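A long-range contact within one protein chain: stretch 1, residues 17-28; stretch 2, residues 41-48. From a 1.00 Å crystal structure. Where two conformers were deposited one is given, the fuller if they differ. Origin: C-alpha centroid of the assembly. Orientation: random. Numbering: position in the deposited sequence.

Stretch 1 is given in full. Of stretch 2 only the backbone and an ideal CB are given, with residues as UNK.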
ATOM      1  N   GLY A  17     -21.320  -5.563  15.654  1.00  9.21           N
ATOM      2  CA  GLY A  17     -21.660  -4.132  15.635  1.00  9.90           C
ATOM      3  C   GLY A  17     -20.370  -3.312  15.870  1.00  8.90           C
ATOM      4  O   GLY A  17     -19.284  -3.891  15.861  1.00  9.05           O
ATOM      5  N   ILE A  18     -20.547  -2.007  16.049  1.00  8.26           N
ATOM      6  CA  ILE A  18     -19.430  -1.135  16.304  1.00  8.18           C
ATOM      7  C   ILE A  18     -19.766  -0.175  17.454  1.00  8.23           C
ATOM      8  O   ILE A  18     -20.940   0.036  17.758  1.00 10.05           O
ATOM      9  CB  ILE A  18     -18.987  -0.345  15.043  1.00  8.50           C
ATOM     10  CG1 ILE A  18     -20.008   0.678  14.563  1.00  9.73           C
ATOM     11  CG2 ILE A  18     -18.609  -1.346  13.933  1.00  9.65           C
ATOM     12  CD1 ILE A  18     -19.485   1.638  13.522  1.00 12.71           C
ATOM     13  N   HIS A  19     -18.766   0.429  18.059  1.00  8.80           N
ATOM     14  CA  HIS A  19     -18.952   1.387  19.139  1.00  8.51           C
ATOM     15  C   HIS A  19     -17.716   2.239  19.286  1.00  8.88           C
ATOM     16  O   HIS A  19     -16.600   1.712  19.266  1.00  9.93           O
ATOM     17  CB  HIS A  19     -19.201   0.605  20.462  1.00  9.73           C
ATOM     18  CG  HIS A  19     -19.375   1.500  21.640  1.00 11.25           C
ATOM     19  ND1 HIS A  19     -20.430   2.378  21.784  1.00 14.92           N
ATOM     20  CD2 HIS A  19     -18.557   1.683  22.722  1.00 14.92           C
ATOM     21  CE1 HIS A  19     -20.251   3.052  22.923  1.00 17.64           C
ATOM     22  NE2 HIS A  19     -19.131   2.652  23.526  1.00 18.60           N
ATOM     23  N   LYS A  20     -17.880   3.559  19.485  1.00  8.55           N
ATOM     24  CA  LYS A  20     -16.737   4.449  19.625  0.66  8.34           C
ATOM     25  C   LYS A  20     -16.247   4.511  21.079  1.00  9.01           C
ATOM     26  O   LYS A  20     -16.988   4.919  21.982  1.00 11.36           O
ATOM     27  CB  LYS A  20     -17.067   5.860  19.111  0.66  9.62           C
ATOM     28  CG  LYS A  20     -15.964   6.883  19.282  0.66  9.08           C
ATOM     29  CD  LYS A  20     -14.746   6.638  18.427  0.66 10.72           C
ATOM     30  CE  LYS A  20     -13.818   7.812  18.395  0.66 12.46           C
ATOM     31  NZ  LYS A  20     -13.263   8.262  19.704  0.66 19.23           N
ATOM     32  N   GLU A  21     -14.998   4.151  21.310  1.00  9.43           N
ATOM     33  CA  GLU A  21     -14.284   4.239  22.586  1.00 10.04           C
ATOM     34  C   GLU A  21     -13.356   5.421  22.511  1.00  9.54           C
ATOM     35  O   GLU A  21     -13.077   6.013  21.451  1.00  9.29           O
ATOM     36  CB  GLU A  21     -13.530   2.931  22.847  1.00 11.93           C
ATOM     37  CG  GLU A  21     -14.405   1.696  23.000  1.00 13.04           C
ATOM     38  CD  GLU A  21     -15.001   1.540  24.376  1.00 14.32           C
ATOM     39  OE1 GLU A  21     -14.598   2.208  25.359  1.00 23.41           O
ATOM     40  OE2 GLU A  21     -15.935   0.749  24.572  1.00 17.70           O
ATOM     41  N   GLU A  22     -12.739   5.785  23.645  1.00 10.43           N
ATOM     42  CA  GLU A  22     -11.810   6.927  23.675  0.78  9.53           C
ATOM     43  C   GLU A  22     -10.677   6.743  22.708  1.00 10.15           C
ATOM     44  O   GLU A  22     -10.231   7.696  22.053  1.00 12.04           O
ATOM     45  CB  GLU A  22     -11.327   7.110  25.132  0.78 10.06           C
ATOM     46  CG  GLU A  22     -10.330   8.246  25.292  0.78 10.43           C
ATOM     47  CD  GLU A  22     -10.189   8.757  26.718  0.78  9.90           C
ATOM     48  OE1 GLU A  22     -11.196   8.792  27.499  0.78 10.08           O
ATOM     49  OE2 GLU A  22      -9.028   9.205  27.055  0.78 11.74           O
ATOM     50  N   GLY A  23     -10.146   5.505  22.564  1.00 11.12           N
ATOM     51  CA  GLY A  23      -9.045   5.259  21.667  1.00 11.68           C
ATOM     52  C   GLY A  23      -9.367   5.062  20.228  1.00 11.98           C
ATOM     53  O   GLY A  23      -8.476   4.893  19.370  1.00 14.76           O
ATOM     54  N   GLY A  24     -10.643   5.063  19.888  1.00 10.31           N
ATOM     55  CA  GLY A  24     -11.104   4.839  18.526  1.00 10.30           C
ATOM     56  C   GLY A  24     -12.303   3.923  18.506  1.00  9.09           C
ATOM     57  O   GLY A  24     -12.853   3.502  19.525  1.00  9.10           O
ATOM     58  N   TRP A  25     -12.757   3.590  17.294  1.00  8.82           N
ATOM     59  CA  TRP A  25     -13.886   2.694  17.116  1.00  8.12           C
ATOM     60  C   TRP A  25     -13.467   1.249  17.389  1.00  8.07           C
ATOM     61  O   TRP A  25     -12.408   0.800  16.942  1.00  8.46           O
ATOM     62  CB  TRP A  25     -14.469   2.772  15.701  1.00  9.51           C
ATOM     63  CG  TRP A  25     -15.171   4.057  15.414  1.00 12.43           C
ATOM     64  CD1 TRP A  25     -14.622   5.241  14.971  1.00 15.53           C
ATOM     65  CD2 TRP A  25     -16.567   4.298  15.574  1.00 14.74           C
ATOM     66  NE1 TRP A  25     -15.600   6.181  14.831  1.00 19.33           N
ATOM     67  CE2 TRP A  25     -16.797   5.630  15.211  1.00 17.76           C
ATOM     68  CE3 TRP A  25     -17.626   3.528  16.015  1.00 16.94           C
ATOM     69  CZ2 TRP A  25     -18.075   6.219  15.244  1.00 20.88           C
ATOM     70  CZ3 TRP A  25     -18.886   4.087  16.045  1.00 19.10           C
ATOM     71  CH2 TRP A  25     -19.105   5.427  15.667  1.00 21.71           C
ATOM     72  N   ALA A  26     -14.338   0.543  18.083  1.00  9.15           N
ATOM     73  CA  ALA A  26     -14.224  -0.893  18.318  1.00  8.58           C
ATOM     74  C   ALA A  26     -15.244  -1.618  17.439  1.00  7.76           C
ATOM     75  O   ALA A  26     -16.316  -1.101  17.104  1.00  8.87           O
ATOM     76  CB  ALA A  26     -14.497  -1.216  19.769  1.00  9.59           C
ATOM     77  N   VAL A  27     -14.879  -2.862  17.093  1.00  7.94           N
ATOM     78  CA  VAL A  27     -15.781  -3.789  16.410  1.00  7.46           C
ATOM     79  C   VAL A  27     -16.172  -4.855  17.408  1.00  8.18           C
ATOM     80  O   VAL A  27     -15.275  -5.460  18.015  1.00  9.67           O
ATOM     81  CB  VAL A  27     -15.095  -4.410  15.178  1.00  8.13           C
ATOM     82  CG1 VAL A  27     -15.982  -5.495  14.525  1.00  8.96           C
ATOM     83  CG2 VAL A  27     -14.778  -3.313  14.158  1.00  9.18           C
ATOM     84  N   LEU A  28     -17.466  -5.045  17.612  1.00  8.95           N
ATOM     85  CA  LEU A  28     -18.006  -5.906  18.650  1.00  9.70           C
ATOM     86  C   LEU A  28     -18.540  -7.194  18.070  1.00  9.43           C
ATOM     87  O   LEU A  28     -19.380  -7.195  17.180  1.00 11.49           O
ATOM     88  CB  LEU A  28     -19.174  -5.181  19.359  1.00 10.98           C
ATOM     89  CG  LEU A  28     -18.927  -3.765  19.882  1.00 12.66           C
ATOM     90  CD1 LEU A  28     -20.203  -3.173  20.492  1.00 17.17           C
ATOM     91  CD2 LEU A  28     -17.797  -3.863  20.858  1.00 16.08           C
ATOM     92  N   UNK A  41      -5.772  -4.205  21.928  1.00 13.60           N
ATOM     93  CA  UNK A  41      -7.070  -3.664  21.566  1.00 12.80           C
ATOM     94  C   UNK A  41      -7.088  -3.243  20.108  1.00 12.25           C
ATOM     95  O   UNK A  41      -6.188  -2.609  19.624  1.00 14.78           O
ATOM     96  CB  UNK A  41      -7.428  -2.480  22.466  1.00 12.80           C
ATOM     97  N   UNK A  42      -8.103  -3.628  19.344  0.54 12.45           N
ATOM     98  CA  UNK A  42      -8.343  -3.192  18.003  0.54 11.40           C
ATOM     99  C   UNK A  42      -9.161  -1.909  18.120  0.54 10.01           C
ATOM    100  O   UNK A  42     -10.346  -1.936  18.475  0.54 11.21           O
ATOM    101  CB  UNK A  42      -9.050  -4.265  17.172  0.54 11.40           C
ATOM    102  N   UNK A  43      -8.563  -0.763  17.841  1.00  9.43           N
ATOM    103  CA  UNK A  43      -9.210   0.534  17.856  1.00  9.19           C
ATOM    104  C   UNK A  43      -8.920   1.199  16.506  1.00  9.03           C
ATOM    105  O   UNK A  43      -7.780   1.219  16.057  1.00 11.48           O
ATOM    106  CB  UNK A  43      -8.724   1.390  19.027  1.00  9.19           C
ATOM    107  N   UNK A  44      -9.967   1.726  15.863  1.00  8.21           N
ATOM    108  CA  UNK A  44      -9.877   2.208  14.490  1.00  8.07           C
ATOM    109  C   UNK A  44     -10.153   3.701  14.387  1.00  7.74           C
ATOM    110  O   UNK A  44     -10.948   4.249  15.169  1.00  9.23           O
ATOM    111  CB  UNK A  44     -10.854   1.439  13.599  1.00  8.07           C
ATOM    112  N   UNK A  45      -9.550   4.373  13.423  1.00  7.42           N
ATOM    113  CA  UNK A  45      -9.633   5.852  13.395  1.00  7.70           C
ATOM    114  C   UNK A  45     -10.940   6.398  12.876  1.00  7.80           C
ATOM    115  O   UNK A  45     -11.219   7.587  13.110  1.00 10.23           O
ATOM    116  CB  UNK A  45      -8.502   6.417  12.534  1.00  7.70           C
ATOM    117  N   UNK A  46     -11.721   5.625  12.131  0.92  7.40           N
ATOM    118  CA  UNK A  46     -12.924   6.129  11.455  0.92  7.48           C
ATOM    119  C   UNK A  46     -14.069   5.148  11.612  0.92  6.92           C
ATOM    120  O   UNK A  46     -13.906   3.935  11.649  0.92  8.05           O
ATOM    121  CB  UNK A  46     -12.650   6.383   9.971  0.92  7.48           C
ATOM    122  N   UNK A  47     -15.279   5.724  11.560  1.00  7.64           N
ATOM    123  CA  UNK A  47     -16.502   4.943  11.496  1.00  8.08           C
ATOM    124  C   UNK A  47     -16.507   4.121  10.209  1.00  7.11           C
ATOM    125  O   UNK A  47     -16.923   2.955  10.213  1.00  8.11           O
ATOM    126  CB  UNK A  47     -17.733   5.849  11.571  1.00  8.08           C
ATOM    127  N   UNK A  48     -16.071   4.690   9.093  1.00  7.68           N
ATOM    128  CA  UNK A  48     -16.143   3.987   7.805  1.00  7.60           C
ATOM    129  C   UNK A  48     -15.309   2.723   7.858  1.00  6.77           C
ATOM    130  O   UNK A  48     -15.746   1.671   7.365  1.00  7.40           O
ATOM    131  CB  UNK A  48     -15.669   4.886   6.661  1.00  7.60           C
TER

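Stretch 1 is a β-hairpin whose strands, 17–21 and 24–28, are joined by a type I turn from Glu21 to Gly24; stretch 2 meets the second strand in a single antiparallel bridge.

Position 41 lies beyond reach of the hairpin. Its phi of -58° would admit proline among many others, and the residue is Pro41.

At position 42 CA-to-CB points sideways and the ideal CB touches nothing; an apolar chain long enough to reach Val27 would suit. The residue is Leu42, whose end comes nearer, with CD2 4.7 Å from Val27 CG2. Water 3 lies between its carbonyl and the hairpin, 3.0 Å from Val27 N, from which it accepts, and 2.8 Å from Leu42 O.

Position 43 has extended angles and a sideways CB 3.5 Å from Gly23 O. Beyond it run the glycine backbone, Ala26 and the acid of Glu21; a long chain with a polar or basic end would suit, lysine, glutamine or arginine alike. It is Arg43. Its CD packs 3.5 Å from Gly24 O, and a face of the guanidinium lies against Ala26, with NH1 3.9 Å from Ala26 CB. The charge reaches Glu21 through water 1, which accepts from Arg43 NH2 (3.0 Å) and donates weakly to Glu21 OE1 (3.1 Å). Water 2 accepts from both Arg43 NE (3.2 Å) and Gly23 N (3.1 Å).

The backbone of position 44 forms the bridge, its N donating to Trp25 O (2.8 Å) and its O accepting from Trp25 N (2.9 Å). That carbonyl is 3.4 Å from Gly24 CA, and a CB on Gly24 would clash with it. The side chain leaves sideways beside Trp25 CB and Val27, where valine, isoleucine, leucine or methionine could serve. Leu44 places CD1 3.9 Å from Val27 CG2.

Position 45 points away and tolerates many residues; with phi at -78°, Pro45 fits.

Position 46 also points away, but it precedes a helix, which favours serine, threonine, aspartate or asparagine. Thr46 is the N-cap, its side chain capping a backbone N just past the stretch; its C lies 3.4 Å from Trp25 CD1.

At position 47 the ideal CB sits 3.7 Å from Trp25 CZ2, with Ile18 nearby, so a chain with several methylenes would suit. Glu47 extends its CG over the indole, 4.1 Å from the six-membered ring centroid in a CH-π contact, and 3.9 Å from Ile18 CD1.

Position 48 turns away into helix; Ala48 touches nothing here.

Stretch 2 41-48: PLRLPTEA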
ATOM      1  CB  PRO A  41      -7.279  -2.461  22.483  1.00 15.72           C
ATOM      2  CG  PRO A  41      -6.383  -2.748  23.647  1.00 18.63           C
ATOM      3  CD  PRO A  41      -5.189  -3.465  23.049  1.00 18.47           C
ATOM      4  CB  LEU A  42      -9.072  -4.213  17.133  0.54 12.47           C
ATOM      5  CG  LEU A  42      -9.267  -3.798  15.679  0.54 13.71           C
ATOM      6  CD1 LEU A  42      -7.961  -3.847  14.914  0.54 16.88           C
ATOM      7  CD2 LEU A  42     -10.320  -4.661  14.967  0.54 16.22           C
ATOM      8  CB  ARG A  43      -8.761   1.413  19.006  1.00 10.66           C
ATOM      9  CG  ARG A  43      -9.188   0.882  20.350  1.00 11.38           C
ATOM     10  CD  ARG A  43     -10.688   0.922  20.633  1.00 11.73           C
ATOM     11  NE  ARG A  43     -10.974   0.410  21.972  1.00 11.81           N
ATOM     12  CZ  ARG A  43     -11.082  -0.888  22.287  1.00 11.41           C
ATOM     13  NH1 ARG A  43     -10.977  -1.838  21.380  1.00 11.80           N
ATOM     14  NH2 ARG A  43     -11.300  -1.259  23.545  1.00 13.88           N
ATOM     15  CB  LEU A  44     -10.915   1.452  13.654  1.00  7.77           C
ATOM     16  CG  LEU A  44     -10.833  -0.073  13.804  1.00  8.30           C
ATOM     17  CD1 LEU A  44     -12.057  -0.666  13.145  1.00  8.94           C
ATOM     18  CD2 LEU A  44      -9.546  -0.630  13.228  1.00  7.89           C
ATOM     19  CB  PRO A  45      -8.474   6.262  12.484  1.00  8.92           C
ATOM     20  CG  PRO A  45      -8.290   5.067  11.601  1.00  9.28           C
ATOM     21  CD  PRO A  45      -8.500   3.898  12.505  1.00  7.56           C
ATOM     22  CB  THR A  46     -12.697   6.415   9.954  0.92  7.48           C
ATOM     23  OG1 THR A  46     -12.416   5.129   9.351  0.92  7.83           O
ATOM     24  CG2 THR A  46     -11.541   7.347   9.695  0.92  7.94           C
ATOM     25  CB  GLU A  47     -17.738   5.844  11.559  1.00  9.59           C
ATOM     26  CG  GLU A  47     -19.022   5.030  11.668  1.00 11.12           C
ATOM     27  CD  GLU A  47     -20.292   5.776  11.317  1.00 17.48           C
ATOM     28  OE1 GLU A  47     -20.180   6.876  10.696  1.00 30.21           O
ATOM     29  OE2 GLU A  47     -21.392   5.300  11.595  1.00 19.68           O
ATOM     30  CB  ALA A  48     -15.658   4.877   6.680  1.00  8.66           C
TER
HETATM   31  O   HOH W   1     -11.890   0.712  25.730  1.00 27.48           O
HETATM   32  O   HOH W   2      -9.997   2.755  23.968  1.00  8.62           O
HETATM   33  O   HOH W   3     -12.474  -3.764  18.576  1.00 11.28           O
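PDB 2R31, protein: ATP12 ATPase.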